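Local coordinates for ADP-ribosylating toxin CARDS (Mycoplasma pneumoniae, PDB 4TLV), which transfers ADP-ribose from NAD(+) to multiple target proteins in vitro and causes vacuolization and disruption of airway epithelium, acting as the main virulence factor of this bacterium, at residues A[498-509]-A[563-572]. Residues are numbered along the deposited sequence; the frame is centred on the assembly and turned at random.
Sequences LNKQTGYSWDWV and RWGGWYSTYD
With CG of L498 turned trans to its backbone N (chi1 177°) and CG of Y571 turned trans to its carbonyl carbon (chi1 -71°), the leucine tip is set over one face of the tyrosine ring, L498 CD2 lying 3.9 Å from the Y571 centroid in a CH-pi contact. The phenol ends against the backbone of N499, where an Asx turn to Q501 N shapes the loop. Nearby, S505 O takes two donors: Y571 N at 2.9 Å, almost straight, and T570 OG1 from well above the carbonyl plane. S505 OG also reaches D572 OD2 (2.9 Å), meeting the carboxylate from above its plane. Strands 506-508 and 567-570 pair antiparallel here in the D3 domain, a beta-trefoil, with 490-495 on the far side of the first and 554-558 beyond the second. D507 and S569 form the hydrogen-bonded pair, D507 N to S569 O at 3.0 Å and S569 N to D507 O at 2.9 Å. On the face carrying W506 and T570, W506 CE3 packs on Y568 CB at 4.0 Å. W506 CZ3 lies over the centre of the W508 ring, while R563 lays one guanidinium face against W508 CZ2, the two planes inclined at 76°. V509 CG2 rests on W567 CB, and one water bridges V509 O and W567 O. A second links L498 N, W508 O and S569 OG, the serine hydroxyl being also hydrogen-bonded to N496.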
ATOM      1  N   LEU A 498     -29.033  13.707  -1.614  1.00 24.19           N
ATOM      2  CA  LEU A 498     -29.723  13.969  -2.879  1.00 27.29           C
ATOM      3  C   LEU A 498     -30.224  12.713  -3.581  1.00 28.15           C
ATOM      4  O   LEU A 498     -29.496  11.725  -3.723  1.00 20.64           O
ATOM      5  CB  LEU A 498     -28.800  14.735  -3.832  1.00 24.44           C
ATOM      6  CG  LEU A 498     -29.334  15.037  -5.240  1.00 22.90           C
ATOM      7  CD1 LEU A 498     -30.457  16.079  -5.162  1.00 24.83           C
ATOM      8  CD2 LEU A 498     -28.216  15.530  -6.148  1.00 20.94           C
ATOM      9  N   ASN A 499     -31.470  12.766  -4.046  1.00 23.14           N
ATOM     10  CA  ASN A 499     -32.006  11.724  -4.915  1.00 25.42           C
ATOM     11  C   ASN A 499     -33.044  12.290  -5.884  1.00 29.49           C
ATOM     12  O   ASN A 499     -33.310  13.493  -5.881  1.00 28.06           O
ATOM     13  CB  ASN A 499     -32.598  10.577  -4.096  1.00 29.42           C
ATOM     14  CG  ASN A 499     -33.723  11.031  -3.196  1.00 35.52           C
ATOM     15  OD1 ASN A 499     -34.618  11.757  -3.626  1.00 40.03           O
ATOM     16  ND2 ASN A 499     -33.685  10.607  -1.935  1.00 35.28           N
ATOM     17  N   LYS A 500     -33.622  11.420  -6.707  1.00 34.52           N
ATOM     18  CA  LYS A 500     -34.540  11.850  -7.763  1.00 37.01           C
ATOM     19  C   LYS A 500     -35.874  12.376  -7.235  1.00 40.80           C
ATOM     20  O   LYS A 500     -36.700  12.868  -8.006  1.00 43.32           O
ATOM     21  CB  LYS A 500     -34.765  10.723  -8.778  1.00 36.74           C
ATOM     22  CG  LYS A 500     -33.730  10.708  -9.900  1.00 43.63           C
ATOM     23  CD  LYS A 500     -33.722   9.392 -10.667  1.00 48.83           C
ATOM     24  CE  LYS A 500     -33.280   8.233  -9.776  1.00 50.39           C
ATOM     25  NZ  LYS A 500     -32.756   7.077 -10.560  1.00 52.67           N
ATOM     26  N   GLN A 501     -36.077  12.281  -5.925  1.00 37.95           N
ATOM     27  CA  GLN A 501     -37.300  12.780  -5.299  1.00 39.90           C
ATOM     28  C   GLN A 501     -37.048  13.969  -4.371  1.00 39.83           C
ATOM     29  O   GLN A 501     -37.924  14.356  -3.605  1.00 43.19           O
ATOM     30  CB  GLN A 501     -38.008  11.666  -4.525  1.00 36.66           C
ATOM     31  CG  GLN A 501     -38.505  10.516  -5.393  1.00 39.39           C
ATOM     32  CD  GLN A 501     -37.408   9.519  -5.734  1.00 45.96           C
ATOM     33  OE1 GLN A 501     -36.614   9.129  -4.874  1.00 42.75           O
ATOM     34  NE2 GLN A 501     -37.369   9.088  -6.993  1.00 45.97           N
ATOM     35  N   THR A 502     -35.856  14.552  -4.440  1.00 37.26           N
ATOM     36  CA  THR A 502     -35.508  15.655  -3.552  1.00 28.07           C
ATOM     37  C   THR A 502     -36.295  16.925  -3.889  1.00 40.10           C
ATOM     38  O   THR A 502     -36.477  17.802  -3.043  1.00 37.92           O
ATOM     39  CB  THR A 502     -33.980  15.937  -3.578  1.00 34.85           C
ATOM     40  OG1 THR A 502     -33.289  14.878  -2.900  1.00 28.76           O
ATOM     41  CG2 THR A 502     -33.638  17.265  -2.898  1.00 28.35           C
ATOM     42  N   GLY A 503     -36.775  17.011  -5.125  1.00 39.80           N
ATOM     43  CA  GLY A 503     -37.491  18.189  -5.578  1.00 42.06           C
ATOM     44  C   GLY A 503     -36.539  19.202  -6.181  1.00 48.91           C
ATOM     45  O   GLY A 503     -36.925  19.997  -7.038  1.00 52.83           O
ATOM     46  N   TYR A 504     -35.289  19.170  -5.724  1.00 41.23           N
ATOM     47  CA  TYR A 504     -34.247  20.037  -6.253  1.00 36.69           C
ATOM     48  C   TYR A 504     -33.165  19.220  -6.949  1.00 35.17           C
ATOM     49  O   TYR A 504     -33.119  17.990  -6.838  1.00 33.42           O
ATOM     50  CB  TYR A 504     -33.597  20.856  -5.140  1.00 37.24           C
ATOM     51  CG  TYR A 504     -34.556  21.699  -4.340  1.00 46.15           C
ATOM     52  CD1 TYR A 504     -35.266  21.156  -3.280  1.00 45.51           C
ATOM     53  CD2 TYR A 504     -34.741  23.043  -4.635  1.00 50.03           C
ATOM     54  CE1 TYR A 504     -36.142  21.926  -2.541  1.00 51.70           C
ATOM     55  CE2 TYR A 504     -35.612  23.820  -3.903  1.00 52.74           C
ATOM     56  CZ  TYR A 504     -36.312  23.257  -2.857  1.00 53.91           C
ATOM     57  OH  TYR A 504     -37.183  24.027  -2.122  1.00 59.89           O
ATOM     58  N   SER A 505     -32.286  19.929  -7.647  1.00 28.91           N
ATOM     59  CA  SER A 505     -31.201  19.317  -8.404  1.00 32.28           C
ATOM     60  C   SER A 505     -29.980  19.043  -7.522  1.00 29.00           C
ATOM     61  O   SER A 505     -29.026  18.386  -7.952  1.00 29.51           O
ATOM     62  CB  SER A 505     -30.802  20.241  -9.560  1.00 28.73           C
ATOM     63  OG  SER A 505     -30.291  21.467  -9.064  1.00 34.79           O
ATOM     64  N   TRP A 506     -30.016  19.558  -6.299  1.00 28.00           N
ATOM     65  CA  TRP A 506     -28.898  19.457  -5.372  1.00 24.70           C
ATOM     66  C   TRP A 506     -29.385  19.318  -3.931  1.00 30.15           C
ATOM     67  O   TRP A 506     -30.555  19.574  -3.629  1.00 25.76           O
ATOM     68  CB  TRP A 506     -28.022  20.700  -5.484  1.00 26.46           C
ATOM     69  CG  TRP A 506     -28.687  21.939  -4.973  1.00 31.14           C
ATOM     70  CD1 TRP A 506     -29.588  22.723  -5.639  1.00 30.98           C
ATOM     71  CD2 TRP A 506     -28.507  22.537  -3.686  1.00 31.22           C
ATOM     72  NE1 TRP A 506     -29.975  23.780  -4.845  1.00 31.60           N
ATOM     73  CE2 TRP A 506     -29.326  23.686  -3.638  1.00 34.88           C
ATOM     74  CE3 TRP A 506     -27.732  22.213  -2.567  1.00 29.14           C
ATOM     75  CZ2 TRP A 506     -29.391  24.512  -2.518  1.00 35.78           C
ATOM     76  CZ3 TRP A 506     -27.796  23.031  -1.454  1.00 29.13           C
ATOM     77  CH2 TRP A 506     -28.620  24.168  -1.437  1.00 38.54           C
ATOM     78  N   ASP A 507     -28.480  18.918  -3.040  1.00 24.79           N
ATOM     79  CA  ASP A 507     -28.756  18.911  -1.600  1.00 22.40           C
ATOM     80  C   ASP A 507     -27.420  18.864  -0.867  1.00 26.03           C
ATOM     81  O   ASP A 507     -26.417  18.376  -1.406  1.00 23.24           O
ATOM     82  CB  ASP A 507     -29.663  17.734  -1.214  1.00 23.52           C
ATOM     83  CG  ASP A 507     -30.389  17.937   0.127  1.00 25.71           C
ATOM     84  OD1 ASP A 507     -30.143  18.935   0.836  1.00 24.90           O
ATOM     85  OD2 ASP A 507     -31.209  17.066   0.482  1.00 28.58           O
ATOM     86  N   TRP A 508     -27.387  19.423   0.336  1.00 23.85           N
ATOM     87  CA  TRP A 508     -26.192  19.385   1.167  1.00 22.54           C
ATOM     88  C   TRP A 508     -25.756  17.940   1.397  1.00 19.50           C
ATOM     89  O   TRP A 508     -26.580  17.024   1.377  1.00 22.90           O
ATOM     90  CB  TRP A 508     -26.476  20.030   2.521  1.00 26.15           C
ATOM     91  CG  TRP A 508     -26.969  21.447   2.431  1.00 28.54           C
ATOM     92  CD1 TRP A 508     -28.210  21.912   2.786  1.00 32.46           C
ATOM     93  CD2 TRP A 508     -26.230  22.585   1.969  1.00 27.41           C
ATOM     94  NE1 TRP A 508     -28.283  23.270   2.570  1.00 31.85           N
ATOM     95  CE2 TRP A 508     -27.082  23.706   2.072  1.00 32.62           C
ATOM     96  CE3 TRP A 508     -24.931  22.767   1.480  1.00 24.88           C
ATOM     97  CZ2 TRP A 508     -26.678  24.986   1.698  1.00 32.13           C
ATOM     98  CZ3 TRP A 508     -24.534  24.036   1.112  1.00 28.05           C
ATOM     99  CH2 TRP A 508     -25.404  25.131   1.222  1.00 29.90           C
ATOM    100  N   VAL A 509     -24.461  17.738   1.602  1.00 18.69           N
ATOM    101  CA  VAL A 509     -23.976  16.464   2.119  1.00 17.13           C
ATOM    102  C   VAL A 509     -23.817  16.618   3.633  1.00 21.63           C
ATOM    103  O   VAL A 509     -23.903  17.726   4.160  1.00 20.85           O
ATOM    104  CB  VAL A 509     -22.633  16.060   1.472  1.00 18.67           C
ATOM    105  CG1 VAL A 509     -22.835  15.715   0.012  1.00 17.22           C
ATOM    106  CG2 VAL A 509     -21.622  17.175   1.607  1.00 17.53           C
ATOM    107  N   ARG A 563     -23.244  31.314   1.835  1.00 27.41           N
ATOM    108  CA  ARG A 563     -23.066  29.866   1.987  1.00 28.78           C
ATOM    109  C   ARG A 563     -21.703  29.393   1.466  1.00 28.41           C
ATOM    110  O   ARG A 563     -21.541  28.226   1.086  1.00 26.25           O
ATOM    111  CB  ARG A 563     -24.180  29.118   1.252  1.00 27.65           C
ATOM    112  CG  ARG A 563     -25.588  29.457   1.735  1.00 35.54           C
ATOM    113  CD  ARG A 563     -26.623  28.865   0.796  1.00 41.22           C
ATOM    114  NE  ARG A 563     -27.940  28.767   1.416  1.00 50.30           N
ATOM    115  CZ  ARG A 563     -29.015  28.273   0.806  1.00 56.89           C
ATOM    116  NH1 ARG A 563     -28.932  27.838  -0.446  1.00 52.07           N
ATOM    117  NH2 ARG A 563     -30.178  28.217   1.445  1.00 60.49           N
ATOM    118  N   TRP A 564     -20.723  30.286   1.453  1.00 22.58           N
ATOM    119  CA  TRP A 564     -19.402  29.923   0.958  1.00 25.04           C
ATOM    120  C   TRP A 564     -18.840  28.767   1.772  1.00 27.65           C
ATOM    121  O   TRP A 564     -19.036  28.703   2.982  1.00 21.54           O
ATOM    122  CB  TRP A 564     -18.448  31.110   0.998  1.00 26.70           C
ATOM    123  CG  TRP A 564     -17.882  31.434   2.352  1.00 28.48           C
ATOM    124  CD1 TRP A 564     -18.337  32.383   3.222  1.00 31.24           C
ATOM    125  CD2 TRP A 564     -16.741  30.833   2.974  1.00 25.96           C
ATOM    126  NE1 TRP A 564     -17.554  32.408   4.350  1.00 31.93           N
ATOM    127  CE2 TRP A 564     -16.571  31.459   4.227  1.00 29.69           C
ATOM    128  CE3 TRP A 564     -15.855  29.814   2.601  1.00 28.08           C
ATOM    129  CZ2 TRP A 564     -15.549  31.100   5.114  1.00 26.33           C
ATOM    130  CZ3 TRP A 564     -14.843  29.461   3.478  1.00 25.77           C
ATOM    131  CH2 TRP A 564     -14.697  30.104   4.722  1.00 28.00           C
ATOM    132  N   GLY A 565     -18.158  27.842   1.105  1.00 24.19           N
ATOM    133  CA  GLY A 565     -17.515  26.748   1.809  1.00 23.11           C
ATOM    134  C   GLY A 565     -18.434  25.580   2.083  1.00 21.17           C
ATOM    135  O   GLY A 565     -18.010  24.583   2.665  1.00 20.60           O
ATOM    136  N   GLY A 566     -19.688  25.688   1.655  1.00 20.44           N
ATOM    137  CA  GLY A 566     -20.650  24.625   1.879  1.00 22.47           C
ATOM    138  C   GLY A 566     -20.509  23.476   0.893  1.00 24.35           C
ATOM    139  O   GLY A 566     -20.535  23.678  -0.321  1.00 20.36           O
ATOM    140  N   TRP A 567     -20.376  22.260   1.421  1.00 22.01           N
ATOM    141  CA  TRP A 567     -20.239  21.065   0.595  1.00 20.74           C
ATOM    142  C   TRP A 567     -21.613  20.507   0.258  1.00 18.85           C
ATOM    143  O   TRP A 567     -22.449  20.331   1.139  1.00 19.39           O
ATOM    144  CB  TRP A 567     -19.388  20.013   1.338  1.00 16.24           C
ATOM    145  CG  TRP A 567     -17.975  20.456   1.550  1.00 18.46           C
ATOM    146  CD1 TRP A 567     -17.547  21.420   2.405  1.00 18.76           C
ATOM    147  CD2 TRP A 567     -16.798  19.947   0.901  1.00 21.57           C
ATOM    148  NE1 TRP A 567     -16.183  21.557   2.329  1.00 18.48           N
ATOM    149  CE2 TRP A 567     -15.696  20.656   1.414  1.00 22.11           C
ATOM    150  CE3 TRP A 567     -16.570  18.952  -0.059  1.00 25.71           C
ATOM    151  CZ2 TRP A 567     -14.381  20.419   0.994  1.00 23.56           C
ATOM    152  CZ3 TRP A 567     -15.262  18.713  -0.480  1.00 25.98           C
ATOM    153  CH2 TRP A 567     -14.185  19.442   0.048  1.00 20.69           C
ATOM    154  N   TYR A 568     -21.857  20.217  -1.014  1.00 17.35           N
ATOM    155  CA  TYR A 568     -23.144  19.670  -1.415  1.00 17.12           C
ATOM    156  C   TYR A 568     -22.948  18.669  -2.540  1.00 18.04           C
ATOM    157  O   TYR A 568     -21.849  18.545  -3.079  1.00 21.30           O
ATOM    158  CB  TYR A 568     -24.083  20.812  -1.859  1.00 19.18           C
ATOM    159  CG  TYR A 568     -23.665  21.492  -3.149  1.00 19.11           C
ATOM    160  CD1 TYR A 568     -22.704  22.504  -3.154  1.00 19.06           C
ATOM    161  CD2 TYR A 568     -24.233  21.122  -4.359  1.00 22.97           C
ATOM    162  CE1 TYR A 568     -22.310  23.123  -4.337  1.00 21.02           C
ATOM    163  CE2 TYR A 568     -23.857  21.739  -5.550  1.00 23.83           C
ATOM    164  CZ  TYR A 568     -22.896  22.735  -5.533  1.00 25.17           C
ATOM    165  OH  TYR A 568     -22.520  23.333  -6.718  1.00 24.40           O
ATOM    166  N   SER A 569     -23.996  17.935  -2.892  1.00 18.56           N
ATOM    167  CA  SER A 569     -23.945  17.113  -4.096  1.00 19.71           C
ATOM    168  C   SER A 569     -25.070  17.502  -5.058  1.00 25.25           C
ATOM    169  O   SER A 569     -26.108  18.018  -4.629  1.00 23.46           O
ATOM    170  CB  SER A 569     -24.008  15.614  -3.769  1.00 16.53           C
ATOM    171  OG  SER A 569     -25.263  15.221  -3.230  1.00 20.17           O
ATOM    172  N   THR A 570     -24.869  17.226  -6.346  1.00 23.98           N
ATOM    173  CA  THR A 570     -25.763  17.740  -7.381  1.00 23.80           C
ATOM    174  C   THR A 570     -25.849  16.868  -8.630  1.00 25.93           C
ATOM    175  O   THR A 570     -24.927  16.112  -8.948  1.00 24.13           O
ATOM    176  CB  THR A 570     -25.352  19.177  -7.789  1.00 28.03           C
ATOM    177  OG1 THR A 570     -26.250  19.668  -8.791  1.00 30.69           O
ATOM    178  CG2 THR A 570     -23.918  19.211  -8.329  1.00 25.37           C
ATOM    179  N   TYR A 571     -26.970  16.975  -9.336  1.00 24.32           N
ATOM    180  CA  TYR A 571     -27.109  16.353 -10.647  1.00 25.25           C
ATOM    181  C   TYR A 571     -26.661  17.294 -11.775  1.00 30.20           C
ATOM    182  O   TYR A 571     -26.573  16.882 -12.930  1.00 30.01           O
ATOM    183  CB  TYR A 571     -28.556  15.924 -10.903  1.00 25.77           C
ATOM    184  CG  TYR A 571     -29.029  14.740 -10.092  1.00 26.23           C
ATOM    185  CD1 TYR A 571     -28.431  13.492 -10.231  1.00 24.02           C
ATOM    186  CD2 TYR A 571     -30.081  14.866  -9.193  1.00 26.85           C
ATOM    187  CE1 TYR A 571     -28.867  12.405  -9.495  1.00 26.40           C
ATOM    188  CE2 TYR A 571     -30.519  13.789  -8.455  1.00 28.21           C
ATOM    189  CZ  TYR A 571     -29.909  12.564  -8.608  1.00 24.39           C
ATOM    190  OH  TYR A 571     -30.355  11.495  -7.877  1.00 29.16           O
ATOM    191  N   ASP A 572     -26.393  18.556 -11.450  1.00 28.85           N
ATOM    192  CA  ASP A 572     -26.031  19.538 -12.471  1.00 36.19           C
ATOM    193  C   ASP A 572     -24.540  19.520 -12.766  1.00 37.43           C
ATOM    194  O   ASP A 572     -23.730  19.840 -11.905  1.00 33.58           O
ATOM    195  CB  ASP A 572     -26.449  20.944 -12.044  1.00 39.01           C
ATOM    196  CG  ASP A 572     -27.955  21.112 -11.990  1.00 45.76           C
ATOM    197  OD1 ASP A 572     -28.664  20.391 -12.732  1.00 43.39           O
ATOM    198  OD2 ASP A 572     -28.423  21.965 -11.204  1.00 48.74           O
TER
HETATM  199  O   HOH W   1     -26.515  15.334  -0.777  1.00 22.08           O
HETATM  200  O   HOH W   2     -22.958  20.380   3.845  1.00 27.88           O